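Long-range contact in beta-hexosaminidase (Neisseria gonorrhoeae, PDB 6JTJ), which probably cleaves terminal beta-1,4-linked N-acetylglucosamine from peptide-linked peptidoglycan fragments during cell-wall recycling: residues C[121-133]-C[179-192]. Sequence-based numbering, arbitrary orientation.
With NAG (2-acetamido-2-deoxy-beta-D-glucopyranose), chain I.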
# COMPACT_ATOMS: atom_id res chain seq x y z
N LEU C 121 18.36 -0.98 6.23
CA LEU C 121 17.61 -1.10 7.48
C LEU C 121 16.60 -2.24 7.42
O LEU C 121 15.98 -2.45 6.37
CB LEU C 121 16.88 0.20 7.78
CG LEU C 121 17.76 1.44 7.92
CD1 LEU C 121 16.91 2.70 7.78
CD2 LEU C 121 18.50 1.44 9.24
N PRO C 122 16.42 -2.95 8.52
CA PRO C 122 15.46 -4.02 8.54
C PRO C 122 14.07 -3.46 8.66
O PRO C 122 13.90 -2.34 9.16
CB PRO C 122 15.79 -4.77 9.82
CG PRO C 122 16.32 -3.70 10.73
CD PRO C 122 17.14 -2.85 9.81
N ALA C 123 13.07 -4.23 8.22
CA ALA C 123 11.69 -3.89 8.47
C ALA C 123 11.43 -3.93 9.99
O ALA C 123 12.03 -4.73 10.70
CB ALA C 123 10.78 -4.86 7.76
N MET C 124 10.55 -3.07 10.48
CA MET C 124 10.27 -3.02 11.92
C MET C 124 9.73 -4.32 12.50
O MET C 124 9.94 -4.60 13.68
CB MET C 124 9.34 -1.87 12.26
CG MET C 124 9.93 -0.49 12.01
SD MET C 124 11.43 -0.17 12.97
CE MET C 124 12.71 -0.64 11.82
N ASN C 125 9.06 -5.14 11.71
CA ASN C 125 8.56 -6.39 12.26
C ASN C 125 9.69 -7.35 12.67
O ASN C 125 9.45 -8.25 13.47
CB ASN C 125 7.56 -7.09 11.34
CG ASN C 125 8.23 -7.84 10.22
OD1 ASN C 125 9.19 -7.37 9.62
ND2 ASN C 125 7.70 -9.01 9.93
N VAL C 126 10.87 -7.17 12.09
CA VAL C 126 12.03 -7.95 12.46
C VAL C 126 12.32 -7.73 13.95
O VAL C 126 12.66 -8.67 14.63
CB VAL C 126 13.25 -7.59 11.61
CG1 VAL C 126 14.51 -8.24 12.15
CG2 VAL C 126 13.03 -8.02 10.16
N LEU C 127 12.10 -6.51 14.44
CA LEU C 127 12.30 -6.22 15.85
C LEU C 127 11.26 -6.88 16.71
O LEU C 127 11.57 -7.37 17.79
CB LEU C 127 12.33 -4.71 16.10
CG LEU C 127 13.48 -4.02 15.36
CD1 LEU C 127 13.28 -2.51 15.34
CD2 LEU C 127 14.82 -4.37 15.98
N GLY C 128 10.04 -6.97 16.24
CA GLY C 128 8.99 -7.70 16.94
C GLY C 128 9.21 -9.21 16.94
O GLY C 128 8.77 -9.91 17.84
N GLN C 129 9.88 -9.72 15.92
CA GLN C 129 10.23 -11.14 15.89
C GLN C 129 11.32 -11.44 16.92
O GLN C 129 11.30 -12.51 17.54
CB GLN C 129 10.67 -11.56 14.49
CG GLN C 129 9.52 -11.59 13.52
CD GLN C 129 9.96 -11.79 12.08
OE1 GLN C 129 11.05 -11.39 11.67
NE2 GLN C 129 9.11 -12.43 11.31
N ILE C 130 12.30 -10.54 17.06
CA ILE C 130 13.31 -10.66 18.11
C ILE C 130 12.63 -10.63 19.48
O ILE C 130 12.98 -11.39 20.37
CB ILE C 130 14.36 -9.54 18.02
CG1 ILE C 130 15.19 -9.71 16.77
CG2 ILE C 130 15.26 -9.57 19.25
CD1 ILE C 130 16.11 -8.54 16.46
N TRP C 131 11.62 -9.78 19.64
CA TRP C 131 10.85 -9.71 20.88
C TRP C 131 10.25 -11.08 21.23
O TRP C 131 10.39 -11.56 22.35
CB TRP C 131 9.75 -8.66 20.76
CG TRP C 131 8.77 -8.56 21.88
CD1 TRP C 131 7.75 -9.39 22.14
CD2 TRP C 131 8.68 -7.50 22.85
NE1 TRP C 131 7.04 -8.95 23.24
CE2 TRP C 131 7.60 -7.80 23.69
CE3 TRP C 131 9.43 -6.35 23.09
CZ2 TRP C 131 7.23 -6.98 24.74
CZ3 TRP C 131 9.06 -5.53 24.16
CH2 TRP C 131 7.97 -5.86 24.96
N ASP C 132 9.57 -11.68 20.26
CA ASP C 132 8.94 -12.97 20.46
C ASP C 132 9.95 -14.08 20.76
O ASP C 132 9.69 -14.94 21.58
CB ASP C 132 8.12 -13.37 19.24
CG ASP C 132 6.86 -12.56 19.07
OD1 ASP C 132 6.44 -11.89 20.03
OD2 ASP C 132 6.30 -12.59 17.97
N LYS C 133 11.10 -14.05 20.09
CA LYS C 133 12.05 -15.14 20.13
C LYS C 133 13.11 -15.01 21.23
O LYS C 133 13.35 -15.97 21.95
CB LYS C 133 12.76 -15.25 18.78
CG LYS C 133 13.52 -16.55 18.60
CD LYS C 133 14.58 -16.42 17.53
CE LYS C 133 15.32 -17.76 17.37
NZ LYS C 133 16.65 -17.68 16.71
N ASN C 179 4.69 -5.60 7.05
CA ASN C 179 5.81 -5.74 7.92
C ASN C 179 6.38 -4.39 8.46
O ASN C 179 7.37 -4.37 9.17
CB ASN C 179 6.85 -6.64 7.26
CG ASN C 179 7.62 -5.93 6.15
OD1 ASN C 179 7.47 -4.73 5.94
ND2 ASN C 179 8.48 -6.67 5.46
N ARG C 180 5.75 -3.27 8.14
CA ARG C 180 6.17 -1.99 8.67
C ARG C 180 5.77 -1.82 10.14
O ARG C 180 6.28 -0.91 10.81
CB ARG C 180 5.59 -0.86 7.87
CG ARG C 180 6.09 -0.83 6.42
CD ARG C 180 5.16 -0.02 5.56
NE ARG C 180 5.19 1.38 5.94
CZ ARG C 180 4.29 2.28 5.57
NH1 ARG C 180 3.25 1.90 4.85
NH2 ARG C 180 4.41 3.55 5.94
N SER C 181 4.85 -2.66 10.61
CA SER C 181 4.43 -2.65 12.00
C SER C 181 5.37 -3.53 12.84
O SER C 181 5.80 -4.60 12.38
CB SER C 181 3.00 -3.14 12.12
OG SER C 181 2.66 -3.45 13.44
N PHE C 182 5.70 -3.07 14.05
CA PHE C 182 6.56 -3.82 14.95
C PHE C 182 5.95 -5.17 15.32
O PHE C 182 6.66 -6.16 15.35
CB PHE C 182 6.77 -3.08 16.27
CG PHE C 182 7.71 -1.91 16.20
CD1 PHE C 182 9.08 -2.09 16.09
CD2 PHE C 182 7.23 -0.61 16.27
CE1 PHE C 182 9.94 -1.02 16.05
CE2 PHE C 182 8.09 0.46 16.24
CZ PHE C 182 9.45 0.26 16.11
N HIS C 183 4.66 -5.19 15.61
CA HIS C 183 4.05 -6.30 16.33
C HIS C 183 2.53 -6.14 16.42
O HIS C 183 2.00 -5.05 16.21
CB HIS C 183 4.66 -6.33 17.76
CG HIS C 183 4.62 -7.67 18.42
ND1 HIS C 183 3.54 -8.11 19.14
CD2 HIS C 183 5.56 -8.64 18.51
CE1 HIS C 183 3.80 -9.31 19.62
NE2 HIS C 183 5.02 -9.66 19.24
N ARG C 184 1.83 -7.23 16.71
CA ARG C 184 0.38 -7.20 16.95
C ARG C 184 0.01 -6.53 18.28
O ARG C 184 -1.03 -5.89 18.39
CB ARG C 184 -0.15 -8.64 16.97
CG ARG C 184 -1.65 -8.75 17.18
CD ARG C 184 -2.10 -10.20 17.36
NE ARG C 184 -3.57 -10.27 17.49
CZ ARG C 184 -4.44 -10.32 16.47
NH1 ARG C 184 -4.02 -10.33 15.20
NH2 ARG C 184 -5.75 -10.37 16.72
N ASN C 185 0.88 -6.65 19.26
CA ASN C 185 0.53 -6.38 20.64
C ASN C 185 0.89 -4.95 20.99
O ASN C 185 2.04 -4.56 20.87
CB ASN C 185 1.31 -7.35 21.57
CG ASN C 185 0.86 -7.26 23.03
OD1 ASN C 185 0.90 -6.19 23.64
ND2 ASN C 185 0.43 -8.36 23.58
N PRO C 186 -0.08 -4.17 21.45
CA PRO C 186 0.19 -2.76 21.77
C PRO C 186 1.33 -2.51 22.74
O PRO C 186 2.09 -1.56 22.56
CB PRO C 186 -1.14 -2.26 22.35
CG PRO C 186 -2.00 -3.46 22.57
CD PRO C 186 -1.52 -4.52 21.62
N GLU C 187 1.53 -3.39 23.72
CA GLU C 187 2.67 -3.25 24.64
C GLU C 187 4.01 -3.44 23.95
O GLU C 187 4.96 -2.69 24.19
CB GLU C 187 2.57 -4.24 25.82
CG GLU C 187 3.64 -3.94 26.91
CD GLU C 187 3.49 -2.57 27.61
OE1 GLU C 187 2.39 -1.98 27.64
OE2 GLU C 187 4.51 -2.09 28.16
N ALA C 188 4.10 -4.45 23.10
CA ALA C 188 5.33 -4.64 22.34
C ALA C 188 5.59 -3.44 21.42
O ALA C 188 6.72 -2.96 21.31
CB ALA C 188 5.24 -5.92 21.51
N VAL C 189 4.55 -2.96 20.76
CA VAL C 189 4.71 -1.83 19.83
C VAL C 189 5.23 -0.61 20.59
O VAL C 189 6.20 0.01 20.20
CB VAL C 189 3.41 -1.51 19.08
CG1 VAL C 189 3.55 -0.20 18.30
CG2 VAL C 189 3.05 -2.65 18.14
N ALA C 190 4.58 -0.30 21.70
CA ALA C 190 4.94 0.88 22.50
C ALA C 190 6.37 0.80 22.97
O ALA C 190 7.15 1.73 22.80
CB ALA C 190 4.00 1.03 23.70
N ARG C 191 6.75 -0.35 23.51
CA ARG C 191 8.10 -0.47 24.06
C ARG C 191 9.19 -0.48 22.98
O ARG C 191 10.23 0.16 23.14
CB ARG C 191 8.20 -1.69 24.98
CG ARG C 191 7.25 -1.57 26.21
CD ARG C 191 8.03 -1.25 27.48
NE ARG C 191 8.93 -0.11 27.43
CZ ARG C 191 8.71 1.13 27.89
NH1 ARG C 191 7.55 1.50 28.40
NH2 ARG C 191 9.71 2.02 27.82
N LEU C 192 8.94 -1.15 21.85
CA LEU C 192 9.93 -1.12 20.77
C LEU C 192 10.05 0.28 20.20
O LEU C 192 11.14 0.75 19.87
CB LEU C 192 9.57 -2.13 19.68
CG LEU C 192 9.67 -3.58 20.18
CD1 LEU C 192 8.98 -4.55 19.23
CD2 LEU C 192 11.14 -3.96 20.34
C1 NAG I . 1.87 8.45 3.32
C2 NAG I . 2.42 7.20 4.03
C3 NAG I . 3.26 7.61 5.22
C4 NAG I . 4.31 8.65 4.81
C5 NAG I . 3.66 9.88 4.22
C6 NAG I . 4.71 10.83 3.65
C7 NAG I . 1.31 5.00 4.42
C8 NAG I . 2.43 4.37 3.70
N2 NAG I . 1.38 6.33 4.51
O1 NAG I . 1.53 8.14 1.98
O3 NAG I . 3.86 6.45 5.76
O4 NAG I . 5.13 9.01 5.90
O5 NAG I . 2.82 9.49 3.15
O6 NAG I . 5.45 10.27 2.57
O7 NAG I . 0.37 4.31 4.85
O HOH W 1 6.54 -8.73 14.64
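F182, in the loop that leads from R180, a predicted substrate-binding residue, to helix 186-192, packs against helix 124-133 on the outside of the TIM-barrel-like family 3 glycosidase domain. M124 CB lies over one face of its ring, 4.1 Å from the centroid, while SD reaches CE1 at 3.5 Å, an oblique Met-aromatic contact allowed by bends at chi2 and chi3. L127 CD1 meets the ring edge, and L192 CB sits over the opposite face, toward the rim. Bare G128 lets the backbone come close, its CA only 3.2 Å from F182 O; a water bridges that oxygen to N125 O.

The broad indole of W131 spans A188, R191 and L192: chi1 of 173° swings it away from its own backbone N, and small A188 puts CB 3.9 Å from the five-membered ring's centroid. Beside it, H183 NE2 donates to D132 OD1 from the syn side (2.8 Å, 170°), tilted out of the carboxylate plane; OD1 lies in the imidazole plane. N185 N donates to H183 ND1, fixing the ring's rotation.

At the other end R180, salt-bridged to E107, gives N-acetylglucosamine O3 a weak hydrogen bond from NH2. N179 O accepts from N125 N at 3.1 Å.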